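Ecdysteroid-phosphate phosphatase (Bombyx mori, PDB 3C7T) catalyses the hydrolysis of phosphorylated, inactive ecdysteroids, most actively ecdysone 22-phosphate, to the free active hormones, and also acts as a protein tyrosine phosphatase. Local coordinates at residues E29-V34 against G49-Y54; H12-D17 against D37-L42; A45-A48 against G53-K56. All blocks are in the same frame, centred on the assembly; numbering follows the deposited sequence.

The deposited chain is the histidine phosphatase domain of a longer, dimeric enzyme. Interaction 2 lies closest to the chemistry: its segment 12-17 carries His12, the phosphohistidine residue, and Arg15, both in contact with tungstate. Interactions 1 and 3 lie away from the annotated sites and meet on helix 50-56, sharing Gly53 and Tyr54; their centres are 7 Å apart. The side chain of Arg47 in interaction 3 is still about 13 Å from the tungstate. Interaction 2 is centred 15 Å from interaction 1 and 14 Å from interaction 3. Interactions 1 and 2 touch where Tyr33 OH, 2.7 Å from Pro41 O, probably makes a hydrogen bond.

Interaction 1: E29-V34 against G49-Y54; sequences ENDTYV and GGKGGY
Asp31 and Lys51 form a salt bridge at the protein surface, and theirs is the one direct contact between 29-34 and 49-54. Lys51 NZ lies 3.3 Å from Asp31 OD1, a weak hydrogen bond by its geometry, and the two side chains cross at about a right angle. The ammonium group gets this far because the lysine chain is fully extended beyond CG. It comes in alongside the carboxylate oxygen, so that Lys51 CE, at 3.4 Å from Asp31 OD1, is almost as close as the nitrogen. On the helix side, the lysine also packs on Val24 of helix 23-27.

Two waters supplement the ion pair. Water 1 accepts from the backbone, at 2.8 Å from Asp31 N, and more weakly from Lys51 NZ, so the ammonium is tied to both the side chain and the main chain of the same residue. Water 2 accepts from Lys51 N at 3.0 Å and makes a long, weak bond to Asp31 OD1. One carboxylate oxygen thus faces both ends of the lysine, its charged tip directly and its backbone N through water.

Backbone bonds hold each partner in shape. Within 49-54, Gly53 N donates to Gly49 O at 3.1 Å. In the other segment, Glu29 N bonds to Thr32 O at 2.9 Å, and Thr32 N returns a bond to Glu29 O. Asn30 and Asp31, both with positive phi, occupy the two central positions of a type I' turn, the tight connection characteristic of a two-residue beta hairpin, here joining strands 28-29 and 32-33.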
ATOM      1  N   GLU A  29     -22.813  -3.790 -11.557  1.00 34.90           N
ATOM      2  CA  GLU A  29     -24.256  -3.607 -11.451  1.00 36.80           C
ATOM      3  C   GLU A  29     -24.733  -3.154 -12.827  1.00 37.72           C
ATOM      4  O   GLU A  29     -24.361  -2.067 -13.293  1.00 37.34           O
ATOM      5  CB  GLU A  29     -24.613  -2.556 -10.388  1.00 37.13           C
ATOM      6  CG  GLU A  29     -23.812  -2.621  -9.078  1.00 39.45           C
ATOM      7  CD  GLU A  29     -24.214  -1.529  -8.083  1.00 42.99           C
ATOM      8  OE1 GLU A  29     -24.635  -0.438  -8.530  1.00 44.74           O
ATOM      9  OE2 GLU A  29     -24.104  -1.753  -6.854  1.00 43.94           O
ATOM     10  N   ASN A  30     -25.539  -4.002 -13.465  1.00 38.92           N
ATOM     11  CA  ASN A  30     -25.981  -3.809 -14.852  1.00 39.99           C
ATOM     12  C   ASN A  30     -24.836  -3.511 -15.821  1.00 39.79           C
ATOM     13  O   ASN A  30     -24.880  -2.515 -16.557  1.00 40.84           O
ATOM     14  CB  ASN A  30     -27.073  -2.729 -14.942  1.00 40.61           C
ATOM     15  CG  ASN A  30     -28.475  -3.311 -14.850  1.00 43.14           C
ATOM     16  OD1 ASN A  30     -28.827  -4.248 -15.584  1.00 44.70           O
ATOM     17  ND2 ASN A  30     -29.288  -2.763 -13.939  1.00 45.17           N
ATOM     18  N   ASP A  31     -23.824  -4.382 -15.809  1.00 39.15           N
ATOM     19  CA  ASP A  31     -22.624  -4.277 -16.669  1.00 38.16           C
ATOM     20  C   ASP A  31     -21.732  -3.064 -16.411  1.00 36.40           C
ATOM     21  O   ASP A  31     -20.740  -2.850 -17.134  1.00 36.48           O
ATOM     22  CB  ASP A  31     -22.973  -4.372 -18.163  1.00 38.92           C
ATOM     23  CG  ASP A  31     -23.044  -5.813 -18.661  1.00 41.45           C
ATOM     24  OD1 ASP A  31     -22.358  -6.692 -18.077  1.00 44.09           O
ATOM     25  OD2 ASP A  31     -23.778  -6.060 -19.646  1.00 43.01           O
ATOM     26  N   THR A  32     -22.071  -2.289 -15.378  1.00 33.95           N
ATOM     27  CA  THR A  32     -21.265  -1.135 -14.985  1.00 31.02           C
ATOM     28  C   THR A  32     -20.522  -1.401 -13.676  1.00 28.84           C
ATOM     29  O   THR A  32     -21.142  -1.686 -12.651  1.00 28.14           O
ATOM     30  CB  THR A  32     -22.126   0.129 -14.857  1.00 31.17           C
ATOM     31  OG1 THR A  32     -22.789   0.354 -16.107  1.00 31.42           O
ATOM     32  CG2 THR A  32     -21.273   1.332 -14.537  1.00 31.89           C
ATOM     33  N   TYR A  33     -19.204  -1.287 -13.744  1.00 26.56           N
ATOM     34  CA  TYR A  33     -18.323  -1.456 -12.567  1.00 25.26           C
ATOM     35  C   TYR A  33     -18.537  -0.331 -11.560  1.00 24.77           C
ATOM     36  O   TYR A  33     -18.515   0.844 -11.934  1.00 23.67           O
ATOM     37  CB  TYR A  33     -16.868  -1.475 -13.015  1.00 25.21           C
ATOM     38  CG  TYR A  33     -15.870  -1.462 -11.866  1.00 25.22           C
ATOM     39  CD1 TYR A  33     -15.730  -2.581 -11.033  1.00 24.78           C
ATOM     40  CD2 TYR A  33     -15.073  -0.338 -11.617  1.00 24.75           C
ATOM     41  CE1 TYR A  33     -14.816  -2.573  -9.973  1.00 24.03           C
ATOM     42  CE2 TYR A  33     -14.150  -0.320 -10.568  1.00 24.31           C
ATOM     43  CZ  TYR A  33     -14.036  -1.444  -9.747  1.00 23.98           C
ATOM     44  OH  TYR A  33     -13.131  -1.437  -8.711  1.00 23.98           O
ATOM     45  N   VAL A  34     -18.743  -0.695 -10.293  1.00 24.10           N
ATOM     46  CA  VAL A  34     -18.802   0.276  -9.198  1.00 23.84           C
ATOM     47  C   VAL A  34     -17.672  -0.088  -8.243  1.00 23.11           C
ATOM     48  O   VAL A  34     -17.577  -1.236  -7.836  1.00 22.41           O
ATOM     49  CB  VAL A  34     -20.137   0.200  -8.419  1.00 24.16           C
ATOM     50  CG1 VAL A  34     -20.079   1.073  -7.158  1.00 25.09           C
ATOM     51  CG2 VAL A  34     -21.358   0.554  -9.328  1.00 25.45           C
ATOM     52  N   GLY A  49     -13.398  -8.725 -23.799  1.00 27.18           N
ATOM     53  CA  GLY A  49     -14.021  -9.783 -23.009  1.00 27.19           C
ATOM     54  C   GLY A  49     -14.896  -9.259 -21.881  1.00 26.72           C
ATOM     55  O   GLY A  49     -15.500 -10.028 -21.174  1.00 27.08           O
ATOM     56  N   GLY A  50     -14.964  -7.942 -21.720  1.00 27.33           N
ATOM     57  CA  GLY A  50     -15.796  -7.329 -20.681  1.00 27.43           C
ATOM     58  C   GLY A  50     -15.535  -7.914 -19.304  1.00 27.69           C
ATOM     59  O   GLY A  50     -14.420  -8.345 -19.009  1.00 27.35           O
ATOM     60  N   LYS A  51     -16.570  -7.974 -18.470  1.00 27.97           N
ATOM     61  CA  LYS A  51     -16.369  -8.405 -17.081  1.00 27.64           C
ATOM     62  C   LYS A  51     -15.861  -9.863 -16.967  1.00 27.08           C
ATOM     63  O   LYS A  51     -15.076 -10.184 -16.068  1.00 25.78           O
ATOM     64  CB  LYS A  51     -17.607  -8.123 -16.219  1.00 28.52           C
ATOM     65  CG  LYS A  51     -18.765  -9.054 -16.423  1.00 30.20           C
ATOM     66  CD  LYS A  51     -20.038  -8.511 -15.795  1.00 33.02           C
ATOM     67  CE  LYS A  51     -21.219  -9.370 -16.225  1.00 36.20           C
ATOM     68  NZ  LYS A  51     -22.509  -8.913 -15.628  1.00 38.11           N
ATOM     69  N   GLY A  52     -16.264 -10.722 -17.906  1.00 26.15           N
ATOM     70  CA  GLY A  52     -15.767 -12.092 -17.948  1.00 25.75           C
ATOM     71  C   GLY A  52     -14.258 -12.113 -18.151  1.00 25.32           C
ATOM     72  O   GLY A  52     -13.554 -12.955 -17.586  1.00 25.58           O
ATOM     73  N   GLY A  53     -13.755 -11.165 -18.941  1.00 24.80           N
ATOM     74  CA  GLY A  53     -12.328 -11.053 -19.183  1.00 23.61           C
ATOM     75  C   GLY A  53     -11.577 -10.730 -17.893  1.00 23.49           C
ATOM     76  O   GLY A  53     -10.474 -11.250 -17.654  1.00 23.05           O
ATOM     77  N   TYR A  54     -12.181  -9.875 -17.069  1.00 22.58           N
ATOM     78  CA  TYR A  54     -11.576  -9.494 -15.774  1.00 22.26           C
ATOM     79  C   TYR A  54     -11.615 -10.613 -14.744  1.00 22.34           C
ATOM     80  O   TYR A  54     -10.744 -10.668 -13.868  1.00 22.57           O
ATOM     81  CB  TYR A  54     -12.182  -8.207 -15.199  1.00 22.68           C
ATOM     82  CG  TYR A  54     -11.681  -6.960 -15.904  1.00 22.87           C
ATOM     83  CD1 TYR A  54     -10.327  -6.592 -15.826  1.00 21.91           C
ATOM     84  CD2 TYR A  54     -12.548  -6.143 -16.651  1.00 23.99           C
ATOM     85  CE1 TYR A  54      -9.848  -5.460 -16.467  1.00 22.50           C
ATOM     86  CE2 TYR A  54     -12.069  -4.982 -17.297  1.00 24.24           C
ATOM     87  CZ  TYR A  54     -10.720  -4.657 -17.197  1.00 23.90           C
ATOM     88  OH  TYR A  54     -10.209  -3.539 -17.809  1.00 24.82           O
TER
HETATM   89  O   HOH W   1     -24.038  -6.686 -14.244  1.00 33.38           O
HETATM   90  O   HOH W   2     -19.071  -6.481 -19.257  1.00 34.60           O

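Interaction 2: H12-D17 against D37-L42; sequences HGERVD and DLNLPL. With WO4 (tungstate(VI)ion), chain E.
Glu14 and Asn39 make the polar link across this contact: Asn39 ND2 donates to Glu14 OE1 at 2.9 Å with an N-H...O angle of 164°. The bond lies in the amide plane but reaches the syn side of the oxygen from somewhat outside the carboxylate plane; the two planes are 64° apart. Glu14 reaches the amide by running straight out, CG anti to the backbone N (chi1 180°). Beside this pair, Val16 CG1 packs against Leu40 CD2 at 3.6 Å, and Val16 CG2 reaches the CD corner of the Pro41 ring at 4.0 Å.

Segment 12-17 begins within the Arg-His-Gly signature of the histidine phosphatase superfamily. His12, which forms the phosphohistidine intermediate, presents NE2 to the tungsten at 2.5 Å, while its other nitrogen, ND1, makes a nearly straight bond to Gly13 O at 2.8 Å that fixes the ring's rotation. Arg15 NH1 donates to tungstate O3 at 2.7 Å. Its guanidinium is steadied by a side-on grip on Asp17, in which NE and NH2 each take a different carboxylate oxygen through its syn lone pair.

Farther out, Thr61 OG1 also bonds to Glu14 OE1, and Asn39 OD1 accepts from Leu63 N. Asn39 ND2 donates as well to Ile249 O of the second subunit, whose Ser251 meets Glu14 OE2. Asn39 is positioned by an Asx turn, its backbone N bonded to Asp37 OD2 at 3.0 Å.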
ATOM      1  N   HIS A  12       4.697  -9.718 -10.354  1.00 16.69           N
ATOM      2  CA  HIS A  12       3.626  -8.733 -10.348  1.00 16.67           C
ATOM      3  C   HIS A  12       3.244  -8.386  -8.893  1.00 17.04           C
ATOM      4  O   HIS A  12       3.584  -9.121  -7.947  1.00 16.78           O
ATOM      5  CB  HIS A  12       2.416  -9.318 -11.064  1.00 16.02           C
ATOM      6  CG  HIS A  12       1.936 -10.591 -10.444  1.00 14.90           C
ATOM      7  ND1 HIS A  12       1.263 -10.630  -9.234  1.00 14.17           N
ATOM      8  CD2 HIS A  12       2.062 -11.875 -10.853  1.00 16.75           C
ATOM      9  CE1 HIS A  12       0.986 -11.890  -8.937  1.00 18.79           C
ATOM     10  NE2 HIS A  12       1.480 -12.664  -9.895  1.00 13.91           N
ATOM     11  N   GLY A  13       2.522  -7.275  -8.715  1.00 17.14           N
ATOM     12  CA  GLY A  13       2.084  -6.850  -7.397  1.00 16.38           C
ATOM     13  C   GLY A  13       0.821  -7.587  -6.978  1.00 17.18           C
ATOM     14  O   GLY A  13       0.379  -8.530  -7.648  1.00 16.25           O
ATOM     15  N   GLU A  14       0.241  -7.144  -5.863  1.00 15.93           N
ATOM     16  CA  GLU A  14      -0.956  -7.762  -5.259  1.00 16.54           C
ATOM     17  C   GLU A  14      -2.124  -7.865  -6.237  1.00 15.24           C
ATOM     18  O   GLU A  14      -2.476  -6.884  -6.890  1.00 14.41           O
ATOM     19  CB  GLU A  14      -1.393  -6.935  -4.038  1.00 16.80           C
ATOM     20  CG  GLU A  14      -2.637  -7.472  -3.326  1.00 17.70           C
ATOM     21  CD  GLU A  14      -3.027  -6.652  -2.107  1.00 23.66           C
ATOM     22  OE1 GLU A  14      -3.602  -5.543  -2.257  1.00 23.93           O
ATOM     23  OE2 GLU A  14      -2.783  -7.148  -0.984  1.00 23.92           O
ATOM     24  N   ARG A  15      -2.724  -9.060  -6.322  1.00 15.52           N
ATOM     25  CA  ARG A  15      -3.816  -9.323  -7.276  1.00 16.30           C
ATOM     26  C   ARG A  15      -5.199  -9.079  -6.672  1.00 16.38           C
ATOM     27  O   ARG A  15      -5.468  -9.506  -5.531  1.00 16.68           O
ATOM     28  CB  ARG A  15      -3.756 -10.805  -7.706  1.00 16.31           C
ATOM     29  CG  ARG A  15      -2.610 -11.108  -8.659  1.00 19.31           C
ATOM     30  CD  ARG A  15      -2.401 -12.588  -8.784  1.00 18.71           C
ATOM     31  NE  ARG A  15      -3.534 -13.316  -9.383  1.00 20.33           N
ATOM     32  CZ  ARG A  15      -3.433 -14.537  -9.924  1.00 19.74           C
ATOM     33  NH1 ARG A  15      -2.267 -15.169  -9.933  1.00 22.97           N
ATOM     34  NH2 ARG A  15      -4.501 -15.137 -10.469  1.00 19.92           N
ATOM     35  N   VAL A  16      -6.113  -8.484  -7.449  1.00 15.31           N
ATOM     36  CA  VAL A  16      -7.484  -8.333  -6.962  1.00 16.69           C
ATOM     37  C   VAL A  16      -8.098  -9.712  -6.627  1.00 17.26           C
ATOM     38  O   VAL A  16      -8.702  -9.894  -5.583  1.00 18.02           O
ATOM     39  CB  VAL A  16      -8.407  -7.610  -7.997  1.00 15.57           C
ATOM     40  CG1 VAL A  16      -9.871  -7.675  -7.545  1.00 16.48           C
ATOM     41  CG2 VAL A  16      -7.958  -6.140  -8.167  1.00 18.24           C
ATOM     42  N   ASP A  17      -7.973 -10.670  -7.540  1.00 18.36           N
ATOM     43  CA  ASP A  17      -8.666 -11.979  -7.381  1.00 18.87           C
ATOM     44  C   ASP A  17      -8.187 -12.790  -6.167  1.00 19.93           C
ATOM     45  O   ASP A  17      -8.941 -13.628  -5.640  1.00 20.46           O
ATOM     46  CB  ASP A  17      -8.643 -12.790  -8.690  1.00 19.81           C
ATOM     47  CG  ASP A  17      -7.252 -13.251  -9.100  1.00 20.73           C
ATOM     48  OD1 ASP A  17      -6.228 -12.828  -8.527  1.00 23.30           O
ATOM     49  OD2 ASP A  17      -7.156 -14.045 -10.071  1.00 23.00           O
ATOM     50  N   ASP A  37     -14.584  -0.934  -2.764  1.00 19.00           N
ATOM     51  CA  ASP A  37     -13.527  -1.021  -1.756  1.00 18.79           C
ATOM     52  C   ASP A  37     -12.423  -0.072  -2.161  1.00 17.71           C
ATOM     53  O   ASP A  37     -12.160   0.077  -3.353  1.00 17.80           O
ATOM     54  CB  ASP A  37     -12.971  -2.455  -1.700  1.00 18.87           C
ATOM     55  CG  ASP A  37     -12.067  -2.689  -0.467  1.00 19.26           C
ATOM     56  OD1 ASP A  37     -12.605  -2.950   0.623  1.00 18.58           O
ATOM     57  OD2 ASP A  37     -10.826  -2.631  -0.611  1.00 22.33           O
ATOM     58  N   LEU A  38     -11.751   0.545  -1.185  1.00 17.78           N
ATOM     59  CA  LEU A  38     -10.697   1.520  -1.528  1.00 17.13           C
ATOM     60  C   LEU A  38      -9.491   0.896  -2.190  1.00 17.31           C
ATOM     61  O   LEU A  38      -8.769   1.584  -2.894  1.00 17.54           O
ATOM     62  CB  LEU A  38     -10.240   2.335  -0.319  1.00 16.64           C
ATOM     63  CG  LEU A  38     -11.301   3.182   0.345  1.00 16.04           C
ATOM     64  CD1 LEU A  38     -10.641   3.799   1.584  1.00 16.03           C
ATOM     65  CD2 LEU A  38     -11.797   4.265  -0.630  1.00 14.99           C
ATOM     66  N   ASN A  39      -9.265  -0.398  -1.959  1.00 17.11           N
ATOM     67  CA  ASN A  39      -8.141  -1.074  -2.566  1.00 17.89           C
ATOM     68  C   ASN A  39      -8.504  -1.691  -3.939  1.00 18.55           C
ATOM     69  O   ASN A  39      -7.675  -2.331  -4.587  1.00 18.54           O
ATOM     70  CB  ASN A  39      -7.581  -2.118  -1.568  1.00 17.87           C
ATOM     71  CG  ASN A  39      -6.219  -2.635  -1.949  1.00 18.36           C
ATOM     72  OD1 ASN A  39      -5.388  -1.906  -2.501  1.00 17.62           O
ATOM     73  ND2 ASN A  39      -5.966  -3.912  -1.629  1.00 18.34           N
ATOM     74  N   LEU A  40      -9.724  -1.446  -4.424  1.00 19.59           N
ATOM     75  CA  LEU A  40     -10.082  -1.852  -5.794  1.00 20.12           C
ATOM     76  C   LEU A  40      -9.747  -0.751  -6.828  1.00 22.09           C
ATOM     77  O   LEU A  40      -9.650   0.439  -6.477  1.00 21.59           O
ATOM     78  CB  LEU A  40     -11.576  -2.224  -5.892  1.00 19.71           C
ATOM     79  CG  LEU A  40     -11.989  -3.562  -5.282  1.00 21.19           C
ATOM     80  CD1 LEU A  40     -13.483  -3.647  -5.145  1.00 22.13           C
ATOM     81  CD2 LEU A  40     -11.466  -4.733  -6.110  1.00 21.59           C
ATOM     82  N   PRO A  41      -9.590  -1.137  -8.107  1.00 23.18           N
ATOM     83  CA  PRO A  41      -9.349  -0.101  -9.137  1.00 23.43           C
ATOM     84  C   PRO A  41     -10.402   1.007  -9.112  1.00 23.29           C
ATOM     85  O   PRO A  41     -11.563   0.755  -8.811  1.00 23.47           O
ATOM     86  CB  PRO A  41      -9.433  -0.881 -10.441  1.00 23.26           C
ATOM     87  CG  PRO A  41      -9.072  -2.313 -10.046  1.00 24.41           C
ATOM     88  CD  PRO A  41      -9.628  -2.502  -8.680  1.00 23.74           C
ATOM     89  N   LEU A  42      -9.991   2.235  -9.414  1.00 23.65           N
ATOM     90  CA  LEU A  42     -10.933   3.355  -9.506  1.00 23.54           C
ATOM     91  C   LEU A  42     -11.964   3.134 -10.629  1.00 23.62           C
ATOM     92  O   LEU A  42     -13.151   3.469 -10.484  1.00 23.63           O
ATOM     93  CB  LEU A  42     -10.166   4.651  -9.757  1.00 23.96           C
ATOM     94  CG  LEU A  42      -9.331   5.189  -8.589  1.00 22.97           C
ATOM     95  CD1 LEU A  42      -8.470   6.363  -9.044  1.00 24.42           C
ATOM     96  CD2 LEU A  42     -10.255   5.594  -7.465  1.00 21.04           C
TER
HETATM   97  W   WO4 E   1       1.488 -15.143 -10.056  1.00 20.56           W
HETATM   98  O1  WO4 E   1       3.365 -14.970  -9.629  1.00 20.07           O
HETATM   99  O2  WO4 E   1       1.396 -17.127 -10.131  1.00 18.66           O
HETATM  100  O3  WO4 E   1       0.096 -14.745  -8.697  1.00 13.35           O
HETATM  101  O4  WO4 E   1       0.932 -14.638 -11.871  1.00 18.26           O

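Interaction 3: A45-A48 against G53-K56; sequences AHRA and GYVK
Arg47 runs across one face of the Tyr54 ring and touches it at several points along its length. From CB the chain takes its first torsion with CG between the backbone N and the carbonyl carbon (chi1 63°), which turns CG toward the ring, 3.8 Å from Tyr54 CE2. CD then sits over the ring centre, a CH-pi contact 3.5 Å from the Tyr54 centroid. Past the bend at chi3, NE passes Gly53 CA at 3.8 Å, where no side chain intervenes. CZ stands 4.8 Å from the Tyr54 centroid in a cation-pi contact, with guanidinium and ring planes 82° apart, while Gly53 O lies over one guanidinium face. NH1 comes within 3.6 Å of Tyr54 CD1, and NH2 turns to Asp131 and Asp57 in salt bridges.

At the far end of the ring, Tyr54 OH donates to Ala45 O at 2.6 Å. A leucine in place of Tyr54 would probably leave Ala45 O without this donor and Arg47 without its aromatic face. The ring thus joins helix 50-56 to the loop preceding it, with Trp23 of helix 23-27 and the loop residues Leu44 and Pro59 also packed against it.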
ATOM      1  N   ALA A  45     -10.859  -0.283 -17.450  1.00 25.54           N
ATOM      2  CA  ALA A  45     -10.836   0.050 -18.866  1.00 25.46           C
ATOM      3  C   ALA A  45     -11.654  -0.942 -19.655  1.00 25.68           C
ATOM      4  O   ALA A  45     -11.760  -2.114 -19.282  1.00 25.06           O
ATOM      5  CB  ALA A  45      -9.403   0.046 -19.388  1.00 26.11           C
ATOM      6  N   HIS A  46     -12.222  -0.479 -20.766  1.00 25.33           N
ATOM      7  CA  HIS A  46     -12.928  -1.378 -21.646  1.00 26.58           C
ATOM      8  C   HIS A  46     -11.980  -2.473 -22.169  1.00 25.74           C
ATOM      9  O   HIS A  46     -10.810  -2.220 -22.488  1.00 25.41           O
ATOM     10  CB  HIS A  46     -13.540  -0.599 -22.814  1.00 27.54           C
ATOM     11  CG  HIS A  46     -14.045  -1.480 -23.911  1.00 30.38           C
ATOM     12  ND1 HIS A  46     -15.197  -2.231 -23.792  1.00 32.86           N
ATOM     13  CD2 HIS A  46     -13.543  -1.748 -25.142  1.00 32.80           C
ATOM     14  CE1 HIS A  46     -15.389  -2.915 -24.907  1.00 33.77           C
ATOM     15  NE2 HIS A  46     -14.403  -2.636 -25.745  1.00 33.04           N
ATOM     16  N   ARG A  47     -12.497  -3.692 -22.252  1.00 25.57           N
ATOM     17  CA  ARG A  47     -11.775  -4.773 -22.925  1.00 25.37           C
ATOM     18  C   ARG A  47     -12.795  -5.621 -23.656  1.00 25.63           C
ATOM     19  O   ARG A  47     -13.960  -5.679 -23.253  1.00 25.62           O
ATOM     20  CB  ARG A  47     -10.976  -5.610 -21.929  1.00 25.10           C
ATOM     21  CG  ARG A  47     -11.820  -6.334 -20.881  1.00 23.73           C
ATOM     22  CD  ARG A  47     -10.924  -7.031 -19.858  1.00 25.77           C
ATOM     23  NE  ARG A  47     -10.146  -8.138 -20.419  1.00 24.06           N
ATOM     24  CZ  ARG A  47      -9.121  -8.711 -19.793  1.00 23.59           C
ATOM     25  NH1 ARG A  47      -8.732  -8.249 -18.611  1.00 23.27           N
ATOM     26  NH2 ARG A  47      -8.461  -9.719 -20.356  1.00 22.26           N
ATOM     27  N   ALA A  48     -12.359  -6.276 -24.722  1.00 26.11           N
ATOM     28  CA  ALA A  48     -13.275  -7.048 -25.565  1.00 26.88           C
ATOM     29  C   ALA A  48     -14.048  -8.102 -24.783  1.00 27.18           C
ATOM     30  O   ALA A  48     -15.218  -8.347 -25.066  1.00 27.58           O
ATOM     31  CB  ALA A  48     -12.520  -7.689 -26.720  1.00 27.17           C
ATOM     32  N   GLY A  53     -13.755 -11.165 -18.941  1.00 24.80           N
ATOM     33  CA  GLY A  53     -12.328 -11.053 -19.183  1.00 23.61           C
ATOM     34  C   GLY A  53     -11.577 -10.730 -17.893  1.00 23.49           C
ATOM     35  O   GLY A  53     -10.474 -11.250 -17.654  1.00 23.05           O
ATOM     36  N   TYR A  54     -12.181  -9.875 -17.069  1.00 22.58           N
ATOM     37  CA  TYR A  54     -11.576  -9.494 -15.774  1.00 22.26           C
ATOM     38  C   TYR A  54     -11.615 -10.613 -14.744  1.00 22.34           C
ATOM     39  O   TYR A  54     -10.744 -10.668 -13.868  1.00 22.57           O
ATOM     40  CB  TYR A  54     -12.182  -8.207 -15.199  1.00 22.68           C
ATOM     41  CG  TYR A  54     -11.681  -6.960 -15.904  1.00 22.87           C
ATOM     42  CD1 TYR A  54     -10.327  -6.592 -15.826  1.00 21.91           C
ATOM     43  CD2 TYR A  54     -12.548  -6.143 -16.651  1.00 23.99           C
ATOM     44  CE1 TYR A  54      -9.848  -5.460 -16.467  1.00 22.50           C
ATOM     45  CE2 TYR A  54     -12.069  -4.982 -17.297  1.00 24.24           C
ATOM     46  CZ  TYR A  54     -10.720  -4.657 -17.197  1.00 23.90           C
ATOM     47  OH  TYR A  54     -10.209  -3.539 -17.809  1.00 24.82           O
ATOM     48  N   VAL A  55     -12.625 -11.479 -14.821  1.00 21.97           N
ATOM     49  CA  VAL A  55     -12.618 -12.714 -14.002  1.00 21.78           C
ATOM     50  C   VAL A  55     -11.377 -13.554 -14.344  1.00 22.54           C
ATOM     51  O   VAL A  55     -10.649 -14.002 -13.457  1.00 23.16           O
ATOM     52  CB  VAL A  55     -13.909 -13.548 -14.191  1.00 21.35           C
ATOM     53  CG1 VAL A  55     -13.818 -14.855 -13.441  1.00 21.97           C
ATOM     54  CG2 VAL A  55     -15.112 -12.776 -13.726  1.00 22.93           C
ATOM     55  N   LYS A  56     -11.129 -13.744 -15.632  1.00 23.61           N
ATOM     56  CA  LYS A  56     -10.003 -14.565 -16.115  1.00 24.24           C
ATOM     57  C   LYS A  56      -8.629 -13.907 -16.006  1.00 24.73           C
ATOM     58  O   LYS A  56      -7.594 -14.599 -16.005  1.00 25.75           O
ATOM     59  CB  LYS A  56     -10.242 -14.946 -17.580  1.00 24.09           C
ATOM     60  CG  LYS A  56     -11.440 -15.860 -17.792  1.00 26.19           C
ATOM     61  CD  LYS A  56     -11.844 -15.947 -19.247  1.00 28.76           C
ATOM     62  CE  LYS A  56     -12.849 -17.062 -19.414  1.00 33.46           C
ATOM     63  NZ  LYS A  56     -13.955 -16.700 -20.351  1.00 37.66           N
TER